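Local coordinates for protein 11S globulin (Wrightia tinctoria, PDB 5WXU) that binds the plant hormone auxin (indole-3-acetic acid) and probably serves as a hexameric seed storage protein, at residues B[232-237]-B[243-248]; B[363-368]-B[384-389]; B[424-427]-B[433-436]. All coordinates share one frame; numbering follows the deposited sequence.

Contact 1. Residues B[232-237]-B[243-248]; sequences QFLGRA and EIIKKL
Ile245 sets its side chain against helix 231-238 and touches both Leu234 and Gly235. It has the most surface buried by this contact, followed by Leu234 and then Gly235. The three residues are buried in the assembly. Two surfaces meet Ile245: the bare backbone of Gly235 and the leucine side chain next to it. CG1 of Ile245 lies 3.6 Å from both CA and N of Gly235. With no side chain on Gly235, the isoleucine reaches the helix backbone itself, and CA of Gly235 comes within 6.1 Å of CA of Ile245. CD1 of Ile245 sits over the junction, 4.0 Å from both CA of Gly235 and CG of Leu234. The other branch serves Leu234: CG2 of Ile245 is 3.7 Å from CD2 of Leu234. The first torsion of Ile245 sets these directions. CG1 stands anti to the carbonyl carbon (chi1 -57°) and is directed at the Gly235 backbone. CG2 stands anti to the backbone N and is directed at Leu234, while CD1 reaches both residues. The leucine and isoleucine side chains cross obliquely. The contact between them is wholly apolar.

Phe226 and Leu229 touch Leu234 from the preceding loop, and Val240 of the connection touches Ile245. Pro346 of a neighbouring subunit packs on Leu234, and Met343 of that subunit packs on Phe233 and Ala237. The contact joins two short helices, 231-238 and 242-248, connected by a three-residue link. Such a helical extension beyond the beta-barrel is characteristic of the cupin modules of 11S and 7S seed globulins, where it meets the next subunit.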
loop_
_atom_site.group_PDB
_atom_site.type_symbol
_atom_site.label_atom_id
_atom_site.label_comp_id
_atom_site.label_asym_id
_atom_site.label_seq_id
_atom_site.Cartn_x
_atom_site.Cartn_y
_atom_site.Cartn_z
ATOM N N GLN B 232 -12.160 -35.178 -29.284
ATOM C CA GLN B 232 -12.090 -36.383 -28.467
ATOM C C GLN B 232 -11.312 -36.121 -27.193
ATOM O O GLN B 232 -11.647 -36.630 -26.183
ATOM C CB GLN B 232 -11.415 -37.557 -29.207
ATOM C CG GLN B 232 -12.280 -38.184 -30.297
ATOM C CD GLN B 232 -13.228 -39.273 -29.792
ATOM O OE1 GLN B 232 -13.192 -39.673 -28.604
ATOM N NE2 GLN B 232 -14.106 -39.754 -30.698
ATOM N N PHE B 233 -10.293 -35.288 -27.317
ATOM C CA PHE B 233 -9.375 -34.945 -26.206
ATOM C C PHE B 233 -10.119 -34.051 -25.243
ATOM O O PHE B 233 -10.272 -34.371 -24.054
ATOM C CB PHE B 233 -8.141 -34.288 -26.817
ATOM C CG PHE B 233 -6.962 -34.093 -25.857
ATOM C CD1 PHE B 233 -6.794 -34.836 -24.724
ATOM C CD2 PHE B 233 -6.011 -33.119 -26.160
ATOM C CE1 PHE B 233 -5.683 -34.618 -23.903
ATOM C CE2 PHE B 233 -4.925 -32.888 -25.334
ATOM C CZ PHE B 233 -4.753 -33.667 -24.225
ATOM N N LEU B 234 -10.732 -33.003 -25.789
ATOM C CA LEU B 234 -11.594 -32.175 -24.983
ATOM C C LEU B 234 -12.794 -32.925 -24.361
ATOM O O LEU B 234 -13.165 -32.710 -23.174
ATOM C CB LEU B 234 -12.022 -30.942 -25.762
ATOM C CG LEU B 234 -12.891 -29.968 -24.963
ATOM C CD1 LEU B 234 -12.223 -29.406 -23.716
ATOM C CD2 LEU B 234 -13.206 -28.814 -25.911
ATOM N N GLY B 235 -13.398 -33.846 -25.140
ATOM C CA GLY B 235 -14.430 -34.702 -24.602
ATOM C C GLY B 235 -13.992 -35.541 -23.426
ATOM O O GLY B 235 -14.665 -35.588 -22.443
ATOM N N ARG B 236 -12.800 -36.135 -23.485
ATOM C CA ARG B 236 -12.340 -36.965 -22.377
ATOM C C ARG B 236 -12.079 -36.128 -21.135
ATOM O O ARG B 236 -12.397 -36.524 -20.013
ATOM C CB ARG B 236 -11.123 -37.820 -22.777
ATOM C CG ARG B 236 -11.608 -39.114 -23.466
ATOM C CD ARG B 236 -10.624 -39.771 -24.456
ATOM N NE ARG B 236 -9.229 -39.768 -23.977
ATOM C CZ ARG B 236 -8.173 -39.186 -24.583
ATOM N NH1 ARG B 236 -8.274 -38.535 -25.753
ATOM N NH2 ARG B 236 -6.978 -39.275 -24.010
ATOM N N ALA B 237 -11.534 -34.937 -21.369
ATOM C CA ALA B 237 -11.322 -34.041 -20.259
ATOM C C ALA B 237 -12.628 -33.589 -19.550
ATOM O O ALA B 237 -12.773 -33.639 -18.310
ATOM C CB ALA B 237 -10.480 -32.867 -20.752
ATOM N N GLU B 243 -19.492 -35.811 -29.549
ATOM C CA GLU B 243 -20.518 -35.125 -30.298
ATOM C C GLU B 243 -21.100 -33.899 -29.598
ATOM O O GLU B 243 -21.388 -32.939 -30.270
ATOM C CB GLU B 243 -21.629 -36.111 -30.745
ATOM C CG GLU B 243 -21.160 -37.101 -31.849
ATOM C CD GLU B 243 -20.839 -36.469 -33.231
ATOM O OE1 GLU B 243 -21.617 -35.622 -33.758
ATOM O OE2 GLU B 243 -19.799 -36.857 -33.832
ATOM N N ILE B 244 -21.263 -33.941 -28.265
ATOM C CA ILE B 244 -21.490 -32.729 -27.462
ATOM C C ILE B 244 -20.380 -31.698 -27.745
ATOM O O ILE B 244 -20.653 -30.503 -27.932
ATOM C CB ILE B 244 -21.580 -33.039 -25.959
ATOM C CG1 ILE B 244 -22.898 -33.738 -25.646
ATOM C CG2 ILE B 244 -21.441 -31.775 -25.158
ATOM C CD1 ILE B 244 -23.142 -34.041 -24.190
ATOM N N ILE B 245 -19.122 -32.157 -27.806
ATOM C CA ILE B 245 -18.025 -31.211 -28.031
ATOM C C ILE B 245 -18.128 -30.640 -29.417
ATOM O O ILE B 245 -17.759 -29.526 -29.659
ATOM C CB ILE B 245 -16.593 -31.834 -27.813
ATOM C CG1 ILE B 245 -16.471 -32.402 -26.402
ATOM C CG2 ILE B 245 -15.492 -30.779 -28.055
ATOM C CD1 ILE B 245 -16.643 -31.431 -25.272
ATOM N N LYS B 246 -18.587 -31.409 -30.372
ATOM C CA LYS B 246 -18.774 -30.836 -31.718
ATOM C C LYS B 246 -19.800 -29.717 -31.823
ATOM O O LYS B 246 -19.581 -28.770 -32.593
ATOM C CB LYS B 246 -19.065 -31.945 -32.741
ATOM C CG LYS B 246 -17.761 -32.636 -33.147
ATOM C CD LYS B 246 -18.016 -33.775 -34.121
ATOM C CE LYS B 246 -16.689 -34.344 -34.627
ATOM N NZ LYS B 246 -16.820 -35.288 -35.781
ATOM N N LYS B 247 -20.813 -29.790 -30.973
ATOM C CA LYS B 247 -21.761 -28.693 -30.761
ATOM C C LYS B 247 -21.077 -27.463 -30.094
ATOM O O LYS B 247 -21.401 -26.312 -30.477
ATOM C CB LYS B 247 -22.957 -29.155 -29.951
ATOM C CG LYS B 247 -23.809 -30.216 -30.689
ATOM C CD LYS B 247 -24.958 -30.787 -29.843
ATOM C CE LYS B 247 -25.704 -31.847 -30.682
ATOM N NZ LYS B 247 -26.558 -32.740 -29.851
ATOM N N LEU B 248 -20.146 -27.696 -29.128
ATOM C CA LEU B 248 -19.339 -26.557 -28.601
ATOM C C LEU B 248 -18.549 -25.863 -29.684
ATOM O O LEU B 248 -18.407 -24.609 -29.708
ATOM C CB LEU B 248 -18.398 -26.967 -27.482
ATOM C CG LEU B 248 -18.983 -27.005 -26.078
ATOM C CD1 LEU B 248 -20.034 -28.032 -25.929
ATOM C CD2 LEU B 248 -17.876 -27.301 -25.043
#

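Contact 2. Residues B[363-368]-B[384-389]; sequences GRLQVG and QLFIIP
Leu365 and Phe386 reach toward each other from opposite directions. CD2 of Leu365 sits over one face of the Phe386 ring, as a CH-pi contact. CD2 of Leu365 is 4.0 Å from the centroid of the Phe386 ring and 26° off the ring normal, so it lies over the face but displaced toward the rim. The ring atom closest to CD2 of Leu365 is CD1 of Phe386, at 3.6 Å. CG of Phe386 lies between the backbone N and the carbonyl carbon (chi1 58°). The ring, swung this way, offers a face to the leucine methyl.

The two strands belong to different sheets of the C-terminal cupin barrel. Strand 361-368 pairs with 393-399, while strand 385-388 is an outer strand of the sheet that holds 354-359. The axes of segments 363-368 and 385-388 approach to 9.5 Å, with 28° between their directions. The contact fills the interior between the two facing sheets of the cupin beta-barrel, whose fold is a jelly roll.

Further along, the packing is looser. CD1 of Leu365 lies 4.3 Å from CD1 of Ile388, and that same Ile388 methyl stands at the edge of the Phe386 ring, in its plane. CG2 of Val367 comes within 4.4 Å of CG1 of Ile388. Beyond the pair, Val358 touches Phe386 and Tyr394 touches Ile388. On the outer side of strand 361-368, Arg364 pairs with Asp230 of a neighbouring subunit.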
loop_
_atom_site.group_PDB
_atom_site.type_symbol
_atom_site.label_atom_id
_atom_site.label_comp_id
_atom_site.label_asym_id
_atom_site.label_seq_id
_atom_site.Cartn_x
_atom_site.Cartn_y
_atom_site.Cartn_z
ATOM N N GLY B 363 -21.787 19.608 -31.394
ATOM C CA GLY B 363 -21.057 20.803 -30.973
ATOM C C GLY B 363 -19.808 21.054 -31.770
ATOM O O GLY B 363 -19.548 20.383 -32.743
ATOM N N ARG B 364 -19.028 22.049 -31.349
ATOM C CA ARG B 364 -17.767 22.374 -31.917
ATOM C C ARG B 364 -16.668 21.929 -30.933
ATOM O O ARG B 364 -16.759 22.190 -29.770
ATOM C CB ARG B 364 -17.625 23.895 -32.055
ATOM C CG ARG B 364 -16.369 24.384 -32.717
ATOM C CD ARG B 364 -16.343 25.912 -32.847
ATOM N NE ARG B 364 -15.087 26.423 -33.362
ATOM C CZ ARG B 364 -14.768 27.706 -33.492
ATOM N NH1 ARG B 364 -15.610 28.670 -33.122
ATOM N NH2 ARG B 364 -13.594 28.021 -33.963
ATOM N N LEU B 365 -15.667 21.273 -31.471
ATOM C CA LEU B 365 -14.445 20.869 -30.792
ATOM C C LEU B 365 -13.234 21.545 -31.470
ATOM O O LEU B 365 -13.033 21.475 -32.660
ATOM C CB LEU B 365 -14.325 19.327 -30.815
ATOM C CG LEU B 365 -12.974 18.774 -30.322
ATOM C CD1 LEU B 365 -12.871 18.901 -28.813
ATOM C CD2 LEU B 365 -12.871 17.325 -30.773
ATOM N N GLN B 366 -12.411 22.190 -30.681
ATOM C CA GLN B 366 -11.086 22.587 -31.117
ATOM C C GLN B 366 -10.008 21.917 -30.276
ATOM O O GLN B 366 -10.136 21.819 -29.044
ATOM C CB GLN B 366 -10.925 24.076 -31.106
ATOM C CG GLN B 366 -9.568 24.504 -31.592
ATOM C CD GLN B 366 -9.489 25.930 -32.001
ATOM O OE1 GLN B 366 -9.986 26.824 -31.300
ATOM N NE2 GLN B 366 -8.806 26.172 -33.140
ATOM N N VAL B 367 -9.008 21.407 -30.973
ATOM C CA VAL B 367 -7.873 20.756 -30.333
ATOM C C VAL B 367 -6.584 21.404 -30.808
ATOM O O VAL B 367 -6.409 21.631 -32.034
ATOM C CB VAL B 367 -7.794 19.305 -30.690
ATOM C CG1 VAL B 367 -6.688 18.608 -29.887
ATOM C CG2 VAL B 367 -9.116 18.630 -30.445
ATOM N N GLY B 368 -5.718 21.702 -29.850
ATOM C CA GLY B 368 -4.348 22.224 -30.051
ATOM C C GLY B 368 -3.255 21.218 -29.575
ATOM O O GLY B 368 -3.395 20.584 -28.510
ATOM N N GLN B 384 -20.173 9.660 -33.267
ATOM C CA GLN B 384 -18.786 9.814 -33.499
ATOM C C GLN B 384 -17.971 9.567 -32.202
ATOM O O GLN B 384 -18.421 9.927 -31.121
ATOM C CB GLN B 384 -18.426 11.171 -34.088
ATOM C CG GLN B 384 -19.088 11.442 -35.463
ATOM C CD GLN B 384 -18.715 12.798 -36.018
ATOM O OE1 GLN B 384 -18.670 13.755 -35.285
ATOM N NE2 GLN B 384 -18.337 12.857 -37.302
ATOM N N LEU B 385 -16.774 9.018 -32.413
ATOM C CA LEU B 385 -15.712 8.907 -31.432
ATOM C C LEU B 385 -14.631 9.948 -31.683
ATOM O O LEU B 385 -14.262 10.193 -32.837
ATOM C CB LEU B 385 -15.088 7.518 -31.568
ATOM C CG LEU B 385 -14.264 6.930 -30.408
ATOM C CD1 LEU B 385 -15.209 6.448 -29.303
ATOM C CD2 LEU B 385 -13.330 5.803 -30.867
ATOM N N PHE B 386 -14.034 10.505 -30.629
ATOM C CA PHE B 386 -12.852 11.408 -30.787
ATOM C C PHE B 386 -11.835 11.216 -29.683
ATOM O O PHE B 386 -12.230 10.957 -28.489
ATOM C CB PHE B 386 -13.170 12.921 -30.999
ATOM C CG PHE B 386 -13.971 13.593 -29.940
ATOM C CD1 PHE B 386 -13.336 14.265 -28.906
ATOM C CD2 PHE B 386 -15.353 13.644 -29.984
ATOM C CE1 PHE B 386 -14.034 14.931 -27.931
ATOM C CE2 PHE B 386 -16.065 14.280 -28.992
ATOM C CZ PHE B 386 -15.397 14.979 -27.975
ATOM N N ILE B 387 -10.572 11.229 -30.102
ATOM C CA ILE B 387 -9.433 10.965 -29.215
ATOM C C ILE B 387 -8.686 12.273 -29.009
ATOM O O ILE B 387 -8.376 12.941 -29.958
ATOM C CB ILE B 387 -8.488 9.879 -29.795
ATOM C CG1 ILE B 387 -9.054 8.472 -29.660
ATOM C CG2 ILE B 387 -7.194 9.811 -29.001
ATOM C CD1 ILE B 387 -10.422 8.278 -30.047
ATOM N N ILE B 388 -8.462 12.666 -27.759
ATOM C CA ILE B 388 -7.627 13.772 -27.392
ATOM C C ILE B 388 -6.427 13.217 -26.598
ATOM O O ILE B 388 -6.624 12.816 -25.435
ATOM C CB ILE B 388 -8.331 14.842 -26.600
ATOM C CG1 ILE B 388 -9.491 15.403 -27.412
ATOM C CG2 ILE B 388 -7.386 15.989 -26.365
ATOM C CD1 ILE B 388 -10.534 16.035 -26.617
ATOM N N PRO B 389 -5.261 13.159 -27.208
ATOM C CA PRO B 389 -4.066 12.673 -26.421
ATOM C C PRO B 389 -3.722 13.561 -25.246
ATOM O O PRO B 389 -4.013 14.765 -25.227
ATOM C CB PRO B 389 -2.906 12.703 -27.441
ATOM C CG PRO B 389 -3.616 12.679 -28.816
ATOM C CD PRO B 389 -4.853 13.517 -28.583
#

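Contact 3. Residues B[424-427]-B[433-436]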
loop_
_atom_site.group_PDB
_atom_site.type_symbol
_atom_site.label_atom_id
_atom_site.label_comp_id
_atom_site.label_asym_id
_atom_site.label_seq_id
_atom_site.Cartn_x
_atom_site.Cartn_y
_atom_site.Cartn_z
ATOM N N SER B 424 -8.606 27.497 -12.551
ATOM C CA SER B 424 -7.670 27.709 -13.649
ATOM C C SER B 424 -6.197 27.846 -13.207
ATOM O O SER B 424 -5.846 28.356 -12.145
ATOM C CB SER B 424 -8.072 28.935 -14.493
ATOM O OG SER B 424 -7.596 30.145 -13.903
ATOM N N VAL B 425 -5.338 27.359 -14.074
ATOM C CA VAL B 425 -3.897 27.609 -13.972
ATOM C C VAL B 425 -3.599 29.123 -14.117
ATOM O O VAL B 425 -2.682 29.612 -13.519
ATOM C CB VAL B 425 -3.184 26.706 -14.984
ATOM C CG1 VAL B 425 -3.537 27.069 -16.382
ATOM C CG2 VAL B 425 -1.695 26.842 -14.815
ATOM N N ILE B 426 -4.415 29.849 -14.862
ATOM C CA ILE B 426 -4.231 31.337 -14.968
ATOM C C ILE B 426 -4.340 31.989 -13.571
ATOM O O ILE B 426 -3.431 32.776 -13.125
ATOM C CB ILE B 426 -5.249 31.901 -15.973
ATOM C CG1 ILE B 426 -5.132 31.228 -17.346
ATOM C CG2 ILE B 426 -5.232 33.399 -15.954
ATOM C CD1 ILE B 426 -3.774 31.227 -17.965
ATOM N N ARG B 427 -5.326 31.592 -12.786
ATOM C CA ARG B 427 -5.530 32.106 -11.431
ATOM C C ARG B 427 -4.353 31.810 -10.512
ATOM O O ARG B 427 -4.012 32.607 -9.669
ATOM C CB ARG B 427 -6.782 31.542 -10.761
ATOM C CG ARG B 427 -8.127 31.972 -11.348
ATOM C CD ARG B 427 -9.231 31.672 -10.362
ATOM N NE ARG B 427 -10.464 32.332 -10.804
ATOM C CZ ARG B 427 -11.350 32.918 -10.016
ATOM N NH1 ARG B 427 -11.203 32.981 -8.705
ATOM N NH2 ARG B 427 -12.412 33.510 -10.578
ATOM N N VAL B 433 3.249 37.739 -13.679
ATOM C CA VAL B 433 3.802 36.818 -14.693
ATOM C C VAL B 433 3.051 36.977 -16.006
ATOM O O VAL B 433 3.699 37.094 -17.060
ATOM C CB VAL B 433 3.784 35.327 -14.223
ATOM C CG1 VAL B 433 4.103 34.339 -15.329
ATOM C CG2 VAL B 433 4.759 35.110 -13.094
ATOM N N TRP B 434 1.725 37.024 -15.955
ATOM C CA TRP B 434 0.920 37.143 -17.190
ATOM C C TRP B 434 1.078 38.564 -17.771
ATOM O O TRP B 434 1.110 38.716 -18.967
ATOM C CB TRP B 434 -0.508 36.855 -16.898
ATOM C CG TRP B 434 -0.773 35.456 -16.312
ATOM C CD1 TRP B 434 -1.579 35.184 -15.242
ATOM C CD2 TRP B 434 -0.348 34.190 -16.824
ATOM N NE1 TRP B 434 -1.684 33.827 -15.039
ATOM C CE2 TRP B 434 -0.889 33.186 -15.962
ATOM C CE3 TRP B 434 0.490 33.804 -17.866
ATOM C CZ2 TRP B 434 -0.669 31.824 -16.164
ATOM C CZ3 TRP B 434 0.767 32.417 -18.058
ATOM C CH2 TRP B 434 0.156 31.439 -17.216
ATOM N N ILE B 435 1.163 39.544 -16.897
ATOM C CA ILE B 435 1.409 40.946 -17.378
ATOM C C ILE B 435 2.629 40.957 -18.285
ATOM O O ILE B 435 2.557 41.448 -19.424
ATOM C CB ILE B 435 1.564 41.923 -16.211
ATOM C CG1 ILE B 435 0.182 42.243 -15.613
ATOM C CG2 ILE B 435 2.391 43.190 -16.629
ATOM C CD1 ILE B 435 0.236 42.756 -14.194
ATOM N N ASN B 436 3.732 40.354 -17.821
ATOM C CA ASN B 436 4.954 40.307 -18.575
ATOM C C ASN B 436 4.994 39.357 -19.749
ATOM O O ASN B 436 5.539 39.684 -20.833
ATOM C CB ASN B 436 6.130 40.075 -17.645
ATOM C CG ASN B 436 6.462 41.296 -16.843
ATOM O OD1 ASN B 436 7.226 42.182 -17.321
ATOM N ND2 ASN B 436 5.923 41.388 -15.617
#
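Trp434 gives its indole N-H to the backbone carbonyl of Ile426. NE1 of Trp434 is 2.8 Å from O of Ile426, and the bond is nearly straight, with an N-H...O angle of 171°. The oxygen lies in the plane of the indole, at its edge. The donor is tilted 16° from the carbonyl plane of Ile426. A buried indole nitrogen is thereby satisfied, and the bond limits how the ring can turn.

The Ile426 side chain tightens this end. It crosses the indole at about a right angle. CD1 of Ile426 stands 3.6 Å from CZ2 of Trp434, over one face near the rim, and 4.1 Å from the centroid of the six-membered ring, an off-centre CH-pi contact. The other branch, CG2 of Ile426, is 3.7 Å from NE1 of Trp434. CG1 is anti to the carbonyl carbon (chi1 -56°), which directs CG1 and CG2 to different parts of the indole. Edge and face of the indole are thus both held by one residue.

The rest is looser. Val425 adds only its carbonyl O, 4.0 Å from CZ2 of Trp434. Arg427, partly exposed, starts away from the tryptophan. It belongs to the auxin-binding site, though no auxin is bound to it in this chain, and it forms a salt bridge with Glu453.

Ser424 is the N-cap that starts the short helix 425-428: its OG accepts from N of Arg427 at 2.9 Å. This helix and helix 431-438 follow each other closely in the C-terminal cupin module. Helix 442-450 packs on both, through Leu448 against Ile426 and Ala445 against Ile435. Pro95, on strand 91-98 of a neighbouring subunit, packs on Trp434.

The three contacts follow one another along the chain without touching. Contact 1 lies on the opposite side of the chain's centre from the other two. Its centre is about 50 Å from that of contact 2 and about 70 Å from that of contact 3. Contacts 2 and 3 share the C-terminal cupin range, with nearest atoms about 14 Å apart. The assembly brings distant ends together: Phe233 of contact 1 makes a cation-pi contact with Arg364 of a neighbouring subunit, a residue of contact 2. Contact 3 holds Arg427 of the auxin-binding site, and the Val425 side chain is about 11 Å from a bound indole-3-acetic acid. Contacts 1 and 2 lie away from the annotated sites.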